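Local coordinates for probable enoyl-CoA hydratase/isomerase (Pseudomonas aeruginosa PAO1, PDB 5WYD), which probably acts as a crotonase-family enoyl-CoA hydratase/isomerase with hydro-lyase activity, and is implicated in biosynthesis of the diffusible signal factor DSF, at residues F102-R106 with E126-C131; D15-L19 with D41-L45; L29-N33 with L64-Q69; R134-R138 with G198-A204. The protein carries 1 engineered substitution. All coordinates share one frame; numbering follows the deposited sequence.

Interaction 1: residues F102-R106 with E126-C131; sequences FEALR and ECALAC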
loop_
_atom_site.group_PDB
_atom_site.type_symbol
_atom_site.label_atom_id
_atom_site.label_comp_id
_atom_site.label_asym_id
_atom_site.label_seq_id
_atom_site.Cartn_x
_atom_site.Cartn_y
_atom_site.Cartn_z
ATOM N N PHE A 102 -9.125 -21.225 -7.673
ATOM C CA PHE A 102 -7.689 -21.022 -7.839
ATOM C C PHE A 102 -7.068 -20.354 -6.622
ATOM O O PHE A 102 -5.948 -20.696 -6.222
ATOM C CB PHE A 102 -7.403 -20.227 -9.098
ATOM C CG PHE A 102 -7.704 -20.982 -10.352
ATOM C CD1 PHE A 102 -7.549 -22.363 -10.420
ATOM C CD2 PHE A 102 -8.102 -20.316 -11.472
ATOM C CE1 PHE A 102 -7.825 -23.043 -11.582
ATOM C CE2 PHE A 102 -8.337 -20.986 -12.636
ATOM C CZ PHE A 102 -8.218 -22.343 -12.699
ATOM N N GLU A 103 -7.751 -19.379 -6.041
ATOM C CA GLU A 103 -7.222 -18.779 -4.828
ATOM C C GLU A 103 -7.126 -19.812 -3.718
ATOM O O GLU A 103 -6.172 -19.804 -2.933
ATOM C CB GLU A 103 -8.098 -17.616 -4.439
ATOM C CG GLU A 103 -7.985 -16.466 -5.412
ATOM C CD GLU A 103 -9.053 -15.459 -5.143
ATOM O OE1 GLU A 103 -9.106 -14.409 -5.816
ATOM O OE2 GLU A 103 -9.824 -15.720 -4.208
ATOM N N ALA A 104 -8.103 -20.715 -3.636
ATOM C CA ALA A 104 -8.016 -21.779 -2.642
ATOM C C ALA A 104 -6.775 -22.637 -2.873
ATOM O O ALA A 104 -6.066 -22.986 -1.920
ATOM C CB ALA A 104 -9.279 -22.635 -2.666
ATOM N N LEU A 105 -6.489 -22.971 -4.137
ATOM C CA LEU A 105 -5.308 -23.767 -4.440
ATOM C C LEU A 105 -4.053 -23.014 -4.042
ATOM O O LEU A 105 -3.175 -23.555 -3.350
ATOM C CB LEU A 105 -5.288 -24.081 -5.939
ATOM C CG LEU A 105 -4.007 -24.668 -6.538
ATOM C CD1 LEU A 105 -3.669 -25.990 -5.863
ATOM C CD2 LEU A 105 -4.017 -24.758 -8.092
ATOM N N ARG A 106 -4.018 -21.726 -4.383
ATOM C CA ARG A 106 -2.904 -20.865 -4.037
ATOM C C ARG A 106 -2.727 -20.791 -2.534
ATOM O O ARG A 106 -1.620 -20.557 -2.044
ATOM C CB ARG A 106 -3.161 -19.485 -4.616
ATOM C CG ARG A 106 -2.230 -18.431 -4.106
ATOM C CD ARG A 106 -2.621 -17.081 -4.669
ATOM N NE ARG A 106 -3.936 -16.624 -4.254
ATOM C CZ ARG A 106 -4.136 -15.793 -3.244
ATOM N NH1 ARG A 106 -3.100 -15.347 -2.559
ATOM N NH2 ARG A 106 -5.365 -15.407 -2.925
ATOM N N GLU A 126 -3.592 -20.672 -15.882
ATOM C CA GLU A 126 -3.911 -19.956 -14.658
ATOM C C GLU A 126 -3.909 -20.903 -13.491
ATOM O O GLU A 126 -3.445 -20.561 -12.394
ATOM C CB GLU A 126 -5.274 -19.294 -14.819
ATOM C CG GLU A 126 -5.171 -18.100 -15.721
ATOM C CD GLU A 126 -6.485 -17.499 -16.110
ATOM O OE1 GLU A 126 -7.352 -18.216 -16.641
ATOM O OE2 GLU A 126 -6.693 -16.317 -15.774
ATOM N N CYS A 127 -4.422 -22.103 -13.718
ATOM C CA CYS A 127 -4.403 -23.102 -12.679
ATOM C C CYS A 127 -2.976 -23.446 -12.303
ATOM O O CYS A 127 -2.644 -23.533 -11.117
ATOM C CB CYS A 127 -5.132 -24.343 -13.149
ATOM S SG CYS A 127 -4.846 -25.673 -11.998
ATOM N N ALA A 128 -2.105 -23.601 -13.301
ATOM C CA ALA A 128 -0.729 -23.955 -13.001
ATOM C C ALA A 128 -0.071 -22.879 -12.171
ATOM O O ALA A 128 0.602 -23.173 -11.174
ATOM C CB ALA A 128 0.046 -24.150 -14.302
ATOM N N LEU A 129 -0.323 -21.622 -12.529
ATOM C CA LEU A 129 0.260 -20.499 -11.816
ATOM C C LEU A 129 -0.153 -20.503 -10.348
ATOM O O LEU A 129 0.656 -20.178 -9.471
ATOM C CB LEU A 129 -0.181 -19.209 -12.499
ATOM C CG LEU A 129 0.306 -18.890 -13.926
ATOM C CD1 LEU A 129 -0.321 -17.605 -14.473
ATOM C CD2 LEU A 129 1.803 -18.775 -13.916
ATOM N N ALA A 130 -1.401 -20.897 -10.070
ATOM C CA ALA A 130 -1.930 -20.958 -8.708
ATOM C C ALA A 130 -1.124 -21.909 -7.836
ATOM O O ALA A 130 -1.220 -21.838 -6.605
ATOM C CB ALA A 130 -3.397 -21.372 -8.742
ATOM N N CYS A 131 -0.518 -22.921 -8.466
ATOM C CA CYS A 131 0.389 -23.876 -7.845
ATOM C C CYS A 131 1.727 -23.224 -7.510
ATOM O O CYS A 131 2.198 -22.323 -8.216
ATOM C CB CYS A 131 0.639 -25.031 -8.789
ATOM S SG CYS A 131 -0.877 -25.678 -9.397
#
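Phe102 carries its ring anti to its own carbonyl carbon (chi1 -69°), which lays it against Cys127, whose SG is turned the other way about, anti to the backbone N (chi1 169°), and ends near both the ring and Leu105. Cys127 CA stands over one face, 4.0 Å from the centroid of the Phe102 ring and 27° off its normal, a CH-pi contact, while Cys127 CB closes to 3.4 Å from Phe102 CE1. The sulfur takes an oblique place, Cys127 SG being 5.1 Å from the centroid. At the other side of the ring, CE2 meets Glu126 through CB; the Glu126 carboxylate leads off to Ala155, whose backbone N donates to OE2.

One turn on, Leu105 uses a single branch. Its CD2 lies 3.5 Å from Ala130 CB and equally 3.5 Å from Cys131 SG, bridging the last turn of helix 123-130 and the residue that follows it. The methyl of Ala130 also fits against the other helix's backbone, with Ala130 CB 3.6 Å from Phe102 O. At the C-terminal ends of the two helices the backbones come together directly, in a CA-H...O contact of 3.2 Å from Arg106 CA to Ala130 O.

The two helical segments run roughly parallel, their axes 9.0 Å apart, with Ala130 and Cys127 between them. Glu103, facing the other way, forms a salt bridge with Arg242 of a second subunit. Apolar packing, CH-pi and sulfur-aromatic contacts and one CA-H...O contact join the helices, so cohesion should depend on shape fit more than on directional polar bonds.

Interaction 2: residues D15-L19 with D41-L45; sequences DTHKL and DRDSL. Engineered in segment 15-19: Asp15 (natural residue Leu).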
loop_
_atom_site.group_PDB
_atom_site.type_symbol
_atom_site.label_atom_id
_atom_site.label_comp_id
_atom_site.label_asym_id
_atom_site.label_seq_id
_atom_site.Cartn_x
_atom_site.Cartn_y
_atom_site.Cartn_z
ATOM N N ASP A 15 -16.970 -35.548 -4.603
ATOM C CA ASP A 15 -16.149 -34.784 -5.536
ATOM C C ASP A 15 -16.604 -35.218 -6.926
ATOM O O ASP A 15 -17.114 -36.337 -7.095
ATOM C CB ASP A 15 -14.618 -35.054 -5.348
ATOM C CG ASP A 15 -13.721 -33.956 -5.966
ATOM O OD1 ASP A 15 -14.244 -33.068 -6.673
ATOM O OD2 ASP A 15 -12.485 -33.984 -5.744
ATOM N N THR A 16 -16.531 -34.301 -7.901
ATOM C CA THR A 16 -16.909 -34.669 -9.264
ATOM C C THR A 16 -16.070 -35.853 -9.746
ATOM O O THR A 16 -14.873 -35.957 -9.449
ATOM C CB THR A 16 -16.727 -33.500 -10.235
ATOM O OG1 THR A 16 -16.941 -33.968 -11.571
ATOM C CG2 THR A 16 -15.326 -32.876 -10.127
ATOM N N HIS A 17 -16.714 -36.770 -10.483
ATOM C CA HIS A 17 -15.996 -37.962 -10.926
ATOM C C HIS A 17 -14.790 -37.587 -11.775
ATOM O O HIS A 17 -13.816 -38.346 -11.854
ATOM C CB HIS A 17 -16.943 -38.897 -11.672
ATOM C CG HIS A 17 -17.730 -39.791 -10.762
ATOM N ND1 HIS A 17 -17.156 -40.847 -10.087
ATOM C CD2 HIS A 17 -19.036 -39.778 -10.396
ATOM C CE1 HIS A 17 -18.072 -41.448 -9.347
ATOM N NE2 HIS A 17 -19.222 -40.820 -9.520
ATOM N N LYS A 18 -14.823 -36.393 -12.364
ATOM C CA LYS A 18 -13.698 -35.883 -13.134
ATOM C C LYS A 18 -12.453 -35.706 -12.281
ATOM O O LYS A 18 -11.337 -35.919 -12.746
ATOM C CB LYS A 18 -14.095 -34.568 -13.756
ATOM C CG LYS A 18 -15.249 -34.809 -14.641
ATOM C CD LYS A 18 -15.702 -33.553 -15.289
ATOM C CE LYS A 18 -16.845 -32.889 -14.546
ATOM N NZ LYS A 18 -17.529 -31.860 -15.395
ATOM N N LEU A 19 -12.601 -35.326 -11.036
ATOM C CA LEU A 19 -11.404 -35.139 -10.240
ATOM C C LEU A 19 -11.121 -36.395 -9.445
ATOM O O LEU A 19 -11.980 -36.901 -8.713
ATOM C CB LEU A 19 -11.544 -33.915 -9.347
ATOM C CG LEU A 19 -11.212 -32.566 -10.017
ATOM C CD1 LEU A 19 -12.000 -32.277 -11.279
ATOM C CD2 LEU A 19 -11.501 -31.477 -8.987
ATOM N N ASP A 41 -14.657 -27.194 -15.547
ATOM C CA ASP A 41 -16.101 -27.191 -15.494
ATOM C C ASP A 41 -16.507 -26.653 -14.132
ATOM O O ASP A 41 -15.700 -26.605 -13.199
ATOM C CB ASP A 41 -16.604 -28.631 -15.722
ATOM C CG ASP A 41 -18.110 -28.762 -15.736
ATOM O OD1 ASP A 41 -18.824 -27.810 -15.349
ATOM O OD2 ASP A 41 -18.577 -29.860 -16.123
ATOM N N ARG A 42 -17.760 -26.205 -14.037
ATOM C CA ARG A 42 -18.280 -25.753 -12.748
ATOM C C ARG A 42 -18.232 -26.849 -11.704
ATOM O O ARG A 42 -17.930 -26.596 -10.529
ATOM C CB ARG A 42 -19.726 -25.355 -12.874
ATOM C CG ARG A 42 -20.411 -25.362 -11.518
ATOM C CD ARG A 42 -21.836 -25.156 -11.702
ATOM N NE ARG A 42 -22.107 -23.949 -12.424
ATOM C CZ ARG A 42 -22.468 -22.859 -11.810
ATOM N NH1 ARG A 42 -22.589 -22.876 -10.465
ATOM N NH2 ARG A 42 -22.726 -21.805 -12.564
ATOM N N ASP A 43 -18.614 -28.058 -12.104
ATOM C CA ASP A 43 -18.601 -29.178 -11.178
ATOM C C ASP A 43 -17.179 -29.400 -10.692
ATOM O O ASP A 43 -16.946 -29.663 -9.505
ATOM C CB ASP A 43 -19.171 -30.436 -11.868
ATOM C CG ASP A 43 -19.851 -31.432 -10.898
ATOM O OD1 ASP A 43 -19.682 -31.319 -9.669
ATOM O OD2 ASP A 43 -20.555 -32.346 -11.383
ATOM N N SER A 44 -16.215 -29.269 -11.609
ATOM C CA SER A 44 -14.806 -29.405 -11.263
ATOM C C SER A 44 -14.318 -28.276 -10.349
ATOM O O SER A 44 -13.639 -28.532 -9.347
ATOM C CB SER A 44 -13.990 -29.498 -12.555
ATOM O OG SER A 44 -14.235 -28.405 -13.426
ATOM N N LEU A 45 -14.677 -27.025 -10.653
ATOM C CA LEU A 45 -14.164 -25.898 -9.876
ATOM C C LEU A 45 -14.607 -25.929 -8.420
ATOM O O LEU A 45 -13.807 -25.641 -7.521
ATOM C CB LEU A 45 -14.581 -24.578 -10.516
ATOM C CG LEU A 45 -13.928 -24.272 -11.860
ATOM C CD1 LEU A 45 -14.380 -22.947 -12.374
ATOM C CD2 LEU A 45 -12.452 -24.253 -11.670
#
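Thr16 leads the approach to the start of helix 42-57, its CG2 lying 3.7 Å from Asp43 O and just as near Ser44 CA. Its neighbour in the chain, the engineered Asp15, stays off the helix and accepts a weak bond from Thr16 N through OD1. The threonine is turned with OG1 anti to the backbone N (chi1 172°), which leaves the methyl to face the helix and lets the hydroxyl accept a weak bond from Lys18 N, 3.3 Å from OG1. Thr16 CB also lies against the carboxylate of Asp43, 3.7 Å from OD1.

A type I turn then runs from Thr16 to Leu19, closed by the bond from Leu19 N to Thr16 O (2.8 Å). Within it, Lys18 sends a long chain, bent at chi3, across Asp41 at about a right angle. NZ and Asp41 OD2 pair as a salt bridge, but they are modelled too close together, so its exact geometry is doubtful. His34 packs beside both residues. Leu19 finishes the segment with CD1 3.6 Å from Ser44 CB and CD2 3.7 Å from Ser44 O.

Asp41 is the N-cap of the helix, its OD1 accepting weakly from Asp43 N. If the lysine pairing is real, one carboxylate serves the first turn through OD1 and Lys18 through OD2; either way the ammonium lies near two acidic side chains and would probably offset some of their negative charge.

Interaction 3: residues L29-N33 with L64-Q69; sequences LITIN and LVVTGQ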
loop_
_atom_site.group_PDB
_atom_site.type_symbol
_atom_site.label_atom_id
_atom_site.label_comp_id
_atom_site.label_asym_id
_atom_site.label_seq_id
_atom_site.Cartn_x
_atom_site.Cartn_y
_atom_site.Cartn_z
ATOM N N LEU A 29 -2.592 -36.721 -4.578
ATOM C CA LEU A 29 -2.593 -36.575 -6.028
ATOM C C LEU A 29 -3.998 -36.327 -6.538
ATOM O O LEU A 29 -4.889 -37.165 -6.366
ATOM C CB LEU A 29 -2.027 -37.814 -6.712
ATOM C CG LEU A 29 -2.256 -37.806 -8.228
ATOM C CD1 LEU A 29 -1.631 -36.612 -8.926
ATOM C CD2 LEU A 29 -1.769 -39.119 -8.813
ATOM N N ILE A 30 -4.163 -35.201 -7.218
ATOM C CA ILE A 30 -5.421 -34.782 -7.812
ATOM C C ILE A 30 -5.249 -34.725 -9.313
ATOM O O ILE A 30 -4.369 -34.016 -9.807
ATOM C CB ILE A 30 -5.838 -33.404 -7.307
ATOM C CG1 ILE A 30 -5.733 -33.393 -5.791
ATOM C CG2 ILE A 30 -7.204 -33.096 -7.827
ATOM C CD1 ILE A 30 -6.030 -32.046 -5.190
ATOM N N THR A 31 -6.115 -35.410 -10.042
ATOM C CA THR A 31 -6.027 -35.395 -11.485
ATOM C C THR A 31 -7.337 -34.863 -12.042
ATOM O O THR A 31 -8.418 -35.274 -11.599
ATOM C CB THR A 31 -5.730 -36.787 -12.017
ATOM O OG1 THR A 31 -4.463 -37.217 -11.504
ATOM C CG2 THR A 31 -5.608 -36.737 -13.536
ATOM N N ILE A 32 -7.232 -33.862 -12.918
ATOM C CA ILE A 32 -8.385 -33.400 -13.675
ATOM C C ILE A 32 -8.670 -34.433 -14.742
ATOM O O ILE A 32 -7.786 -34.764 -15.544
ATOM C CB ILE A 32 -8.096 -32.077 -14.379
ATOM C CG1 ILE A 32 -7.355 -31.135 -13.471
ATOM C CG2 ILE A 32 -9.403 -31.463 -14.861
ATOM C CD1 ILE A 32 -6.937 -29.915 -14.217
ATOM N N ASN A 33 -9.910 -34.870 -14.829
ATOM C CA ASN A 33 -10.287 -35.891 -15.779
ATOM C C ASN A 33 -11.564 -35.448 -16.468
ATOM O O ASN A 33 -12.633 -35.993 -16.223
ATOM C CB ASN A 33 -10.432 -37.227 -15.074
ATOM C CG ASN A 33 -10.573 -38.369 -16.009
ATOM O OD1 ASN A 33 -10.632 -38.202 -17.227
ATOM N ND2 ASN A 33 -10.632 -39.566 -15.444
ATOM N N LEU A 64 0.968 -31.412 -2.414
ATOM C CA LEU A 64 -0.084 -31.550 -3.413
ATOM C C LEU A 64 0.497 -31.539 -4.820
ATOM O O LEU A 64 1.432 -30.784 -5.104
ATOM C CB LEU A 64 -1.124 -30.442 -3.251
ATOM C CG LEU A 64 -2.380 -30.316 -4.102
ATOM C CD1 LEU A 64 -3.282 -29.352 -3.382
ATOM C CD2 LEU A 64 -2.111 -29.792 -5.503
ATOM N N VAL A 65 -0.046 -32.392 -5.688
ATOM C CA VAL A 65 0.329 -32.466 -7.094
ATOM C C VAL A 65 -0.947 -32.455 -7.924
ATOM O O VAL A 65 -1.959 -33.037 -7.513
ATOM C CB VAL A 65 1.189 -33.712 -7.399
ATOM C CG1 VAL A 65 1.507 -33.824 -8.896
ATOM C CG2 VAL A 65 2.482 -33.674 -6.571
ATOM N N VAL A 66 -0.940 -31.681 -9.006
ATOM C CA VAL A 66 -2.033 -31.645 -9.977
ATOM C C VAL A 66 -1.475 -31.863 -11.379
ATOM O O VAL A 66 -0.538 -31.172 -11.794
ATOM C CB VAL A 66 -2.829 -30.332 -9.912
ATOM C CG1 VAL A 66 -3.489 -30.215 -8.579
ATOM C CG2 VAL A 66 -1.906 -29.157 -10.129
ATOM N N THR A 67 -2.084 -32.782 -12.127
ATOM C CA THR A 67 -1.652 -33.084 -13.486
ATOM C C THR A 67 -2.886 -33.284 -14.354
ATOM O O THR A 67 -3.978 -33.563 -13.849
ATOM C CB THR A 67 -0.742 -34.335 -13.538
ATOM O OG1 THR A 67 -0.107 -34.437 -14.820
ATOM C CG2 THR A 67 -1.562 -35.585 -13.326
ATOM N N GLY A 68 -2.711 -33.114 -15.660
ATOM C CA GLY A 68 -3.820 -33.288 -16.574
ATOM C C GLY A 68 -3.930 -34.715 -17.082
ATOM O O GLY A 68 -2.950 -35.329 -17.512
ATOM N N GLN A 69 -5.150 -35.240 -17.032
ATOM C CA GLN A 69 -5.406 -36.582 -17.526
ATOM C C GLN A 69 -4.947 -36.713 -18.978
ATOM O O GLN A 69 -5.157 -35.811 -19.801
ATOM C CB GLN A 69 -6.884 -36.909 -17.375
ATOM C CG GLN A 69 -7.266 -38.277 -17.806
ATOM C CD GLN A 69 -7.870 -38.269 -19.187
ATOM O OE1 GLN A 69 -8.354 -37.242 -19.669
ATOM N NE2 GLN A 69 -7.835 -39.414 -19.842
#
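Thr31 and Thr67 stand side by side on the same face of the sheet, pointing the same way. From CB outward, Thr31 first passes the neighbouring strand's backbone, its CB 4.1 Å from Thr67 O. The hydroxyl branch then leans on a methyl, Thr31 OG1 being 3.8 Å from Thr67 CG2. The other branch, CG2, set anti to the backbone N by chi1 of -62°, comes up to the carbonyl oxygen: Thr31 CG2 is 3.6 Å from Thr67 O, and it also touches the N and CB of Gln69. Thr67 spends its own hydroxyl on Ala115 O of the next strand.

The backbones are joined as parallel strands are, with residues of one bonding to both neighbours of their partner. Ile30 N donates to Val65 O over 3.1 Å at a nearly straight 169°, and Ile30 O accepts a weak bond from Thr67 N. Ile32 repeats the pattern, donating weakly from N to Thr67 O and accepting from Gln69 N at 3.1 Å through O. Between these rungs, Val66 CA approaches Ile30 O at 3.3 Å in a CA-H...O contact.

Leu29 and Val65 share the threonine face, with Leu29 CD1 4.2 Å from Val65 CG1, and helix 200-211 packs there. On the reverse face Ile30 meets Val66, CB to CG1 being 4.2 Å; its CD1 lies near Leu64 CG, and Ile30 packs on Leu51 and Leu55 of helix 42-57. Strand 27-32, that helix and strand 63-68 make a beta-alpha-beta crossover with parallel neighbouring strands, within the crotonase fold, whose core is a superhelix of beta-beta-alpha units.

Interaction 4: residues R134-R138 with G198-A204; sequences RIAER and GEARGAA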
loop_
_atom_site.group_PDB
_atom_site.type_symbol
_atom_site.label_atom_id
_atom_site.label_comp_id
_atom_site.label_asym_id
_atom_site.label_seq_id
_atom_site.Cartn_x
_atom_site.Cartn_y
_atom_site.Cartn_z
ATOM N N ARG A 134 6.111 -25.469 -10.700
ATOM C CA ARG A 134 5.678 -26.034 -11.962
ATOM C C ARG A 134 6.763 -26.897 -12.585
ATOM O O ARG A 134 7.907 -26.458 -12.738
ATOM C CB ARG A 134 5.245 -24.923 -12.908
ATOM C CG ARG A 134 3.978 -24.261 -12.453
ATOM C CD ARG A 134 3.942 -22.823 -12.879
ATOM N NE ARG A 134 4.989 -22.077 -12.222
ATOM C CZ ARG A 134 4.894 -21.646 -10.978
ATOM N NH1 ARG A 134 3.801 -21.893 -10.278
ATOM N NH2 ARG A 134 5.887 -20.967 -10.432
ATOM N N ILE A 135 6.385 -28.118 -12.953
ATOM C CA ILE A 135 7.254 -29.072 -13.632
ATOM C C ILE A 135 6.603 -29.406 -14.967
ATOM O O ILE A 135 5.472 -29.907 -14.991
ATOM C CB ILE A 135 7.436 -30.351 -12.795
ATOM C CG1 ILE A 135 7.944 -30.028 -11.398
ATOM C CG2 ILE A 135 8.373 -31.335 -13.485
ATOM C CD1 ILE A 135 8.153 -31.268 -10.584
ATOM N N ALA A 136 7.333 -29.216 -16.068
ATOM C CA ALA A 136 6.729 -29.458 -17.371
ATOM C C ALA A 136 7.574 -30.367 -18.258
ATOM O O ALA A 136 8.811 -30.366 -18.206
ATOM C CB ALA A 136 6.469 -28.142 -18.118
ATOM N N GLU A 137 6.848 -31.170 -19.047
ATOM C CA GLU A 137 7.346 -32.020 -20.110
ATOM C C GLU A 137 7.751 -31.139 -21.285
ATOM O O GLU A 137 7.138 -30.101 -21.534
ATOM C CB GLU A 137 6.263 -33.003 -20.527
ATOM C CG GLU A 137 5.845 -33.979 -19.441
ATOM C CD GLU A 137 4.741 -34.907 -19.901
ATOM O OE1 GLU A 137 4.335 -35.795 -19.121
ATOM O OE2 GLU A 137 4.267 -34.741 -21.041
ATOM N N ARG A 138 8.784 -31.551 -22.015
ATOM C CA ARG A 138 9.342 -30.649 -23.010
ATOM C C ARG A 138 8.298 -30.197 -24.014
ATOM O O ARG A 138 8.344 -29.061 -24.500
ATOM C CB ARG A 138 10.497 -31.331 -23.702
ATOM C CG ARG A 138 11.370 -32.043 -22.740
ATOM C CD ARG A 138 12.685 -32.276 -23.374
ATOM N NE ARG A 138 12.492 -32.662 -24.764
ATOM C CZ ARG A 138 12.206 -33.899 -25.148
ATOM N NH1 ARG A 138 12.079 -34.860 -24.241
ATOM N NH2 ARG A 138 12.050 -34.176 -26.434
ATOM N N GLY A 198 6.365 -37.626 -20.270
ATOM C CA GLY A 198 5.759 -38.612 -19.390
ATOM C C GLY A 198 6.345 -38.709 -17.994
ATOM O O GLY A 198 5.751 -39.386 -17.137
ATOM N N GLU A 199 7.438 -37.990 -17.717
ATOM C CA GLU A 199 8.113 -38.015 -16.429
ATOM C C GLU A 199 7.639 -36.892 -15.510
ATOM O O GLU A 199 8.124 -36.793 -14.384
ATOM C CB GLU A 199 9.642 -37.942 -16.635
ATOM C CG GLU A 199 10.336 -39.108 -17.402
ATOM C CD GLU A 199 11.826 -38.817 -17.722
ATOM O OE1 GLU A 199 12.346 -37.786 -17.256
ATOM O OE2 GLU A 199 12.485 -39.601 -18.448
ATOM N N ALA A 200 6.710 -36.045 -15.966
ATOM C CA ALA A 200 6.244 -34.942 -15.129
ATOM C C ALA A 200 5.547 -35.448 -13.875
ATOM O O ALA A 200 5.788 -34.937 -12.776
ATOM C CB ALA A 200 5.321 -34.016 -15.919
ATOM N N ARG A 201 4.659 -36.438 -14.016
ATOM C CA ARG A 201 3.967 -36.962 -12.839
ATOM C C ARG A 201 4.940 -37.606 -11.854
ATOM O O ARG A 201 4.944 -37.280 -10.662
ATOM C CB ARG A 201 2.902 -37.983 -13.251
ATOM C CG ARG A 201 2.227 -38.617 -12.036
ATOM C CD ARG A 201 1.510 -39.895 -12.393
ATOM N NE ARG A 201 1.072 -40.626 -11.211
ATOM C CZ ARG A 201 0.497 -41.825 -11.251
ATOM N NH1 ARG A 201 0.127 -42.423 -10.124
ATOM N NH2 ARG A 201 0.306 -42.438 -12.421
ATOM N N GLY A 202 5.813 -38.487 -12.336
ATOM C CA GLY A 202 6.731 -39.127 -11.419
ATOM C C GLY A 202 7.610 -38.109 -10.735
ATOM O O GLY A 202 7.708 -38.088 -9.506
ATOM N N ALA A 203 8.146 -37.169 -11.514
ATOM C CA ALA A 203 9.028 -36.153 -10.952
ATOM C C ALA A 203 8.297 -35.322 -9.908
ATOM O O ALA A 203 8.836 -35.055 -8.822
ATOM C CB ALA A 203 9.579 -35.254 -12.065
ATOM N N ALA A 204 7.055 -34.939 -10.198
ATOM C CA ALA A 204 6.305 -34.141 -9.236
ATOM C C ALA A 204 6.096 -34.900 -7.926
ATOM O O ALA A 204 6.225 -34.325 -6.842
ATOM C CB ALA A 204 4.975 -33.712 -9.849
#
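Glu137 OE1 comes within 3.0 Å of Gly198 N, the closest polar approach between strand 133-137 and the turn that leads into helix 200-211. The glutamate gets there by an extended chain: CG lies anti to the carbonyl carbon (chi1 -64°) and the rest continues straight (chi2 178°), which carries the carboxylate past Ala200 to the turn ahead of the helix. On the way its aliphatic part packs, Glu137 CG being 3.6 Å from Ala200 CB. The methyl of Ala200 also lies 4.2 Å from Ile135 O, so it sits on the strand's backbone as well as on the glutamate.

Two residues back along the strand, Ile135 points to the same side and extends along the helix. Its CD1 tip settles against backbone rather than a bulky side chain, 3.7 Å from Ala204 CA, with Ala204 CB at 4.1 Å from the same CD1. The CG2 branch is directed to the preceding residue, 4.3 Å from Ala203 CB. Alanine at 200, 203 and 204 thus presents a low surface to the two larger strand residues, and the segment axes come as near as 8.3 Å while running close to antiparallel, at 153°.

Strand 133-137 is flanked by strands 111-116 and 193-195, to which its backbone is hydrogen-bonded. The helix spans this part of the sheet: Ala200 also touches Val195 on one neighbouring strand and Ala204 touches Ala115 on the other. On the far side of the strand, Arg134 forms a salt bridge with Glu192 and packs against Gly168 of a third subunit.

How the interactions relate
From the N terminus, interaction 2 closes the first loop, bringing the approach to strand 19-24 back against the start of helix 42-57. Interaction 3 opens inside that loop and closes beyond it, so the two cross, touching where Lys18 and Leu19 pass Asn33 and Thr31. Interaction 1 follows in series, pairing helices 88-106 and 123-130, and reaches the sheet through Cys131 against Val66 and Leu105 against Leu64. Interaction 4 comes last, closing the longest loop and setting helix 200-211 on the sheet, where Ala204 packs on Val65 of interaction 3; its Arg134 packs at the C-terminal end of helix 123-130. Helices thus lie on both faces of the strand 63-68 region, with interaction 3 as common floor.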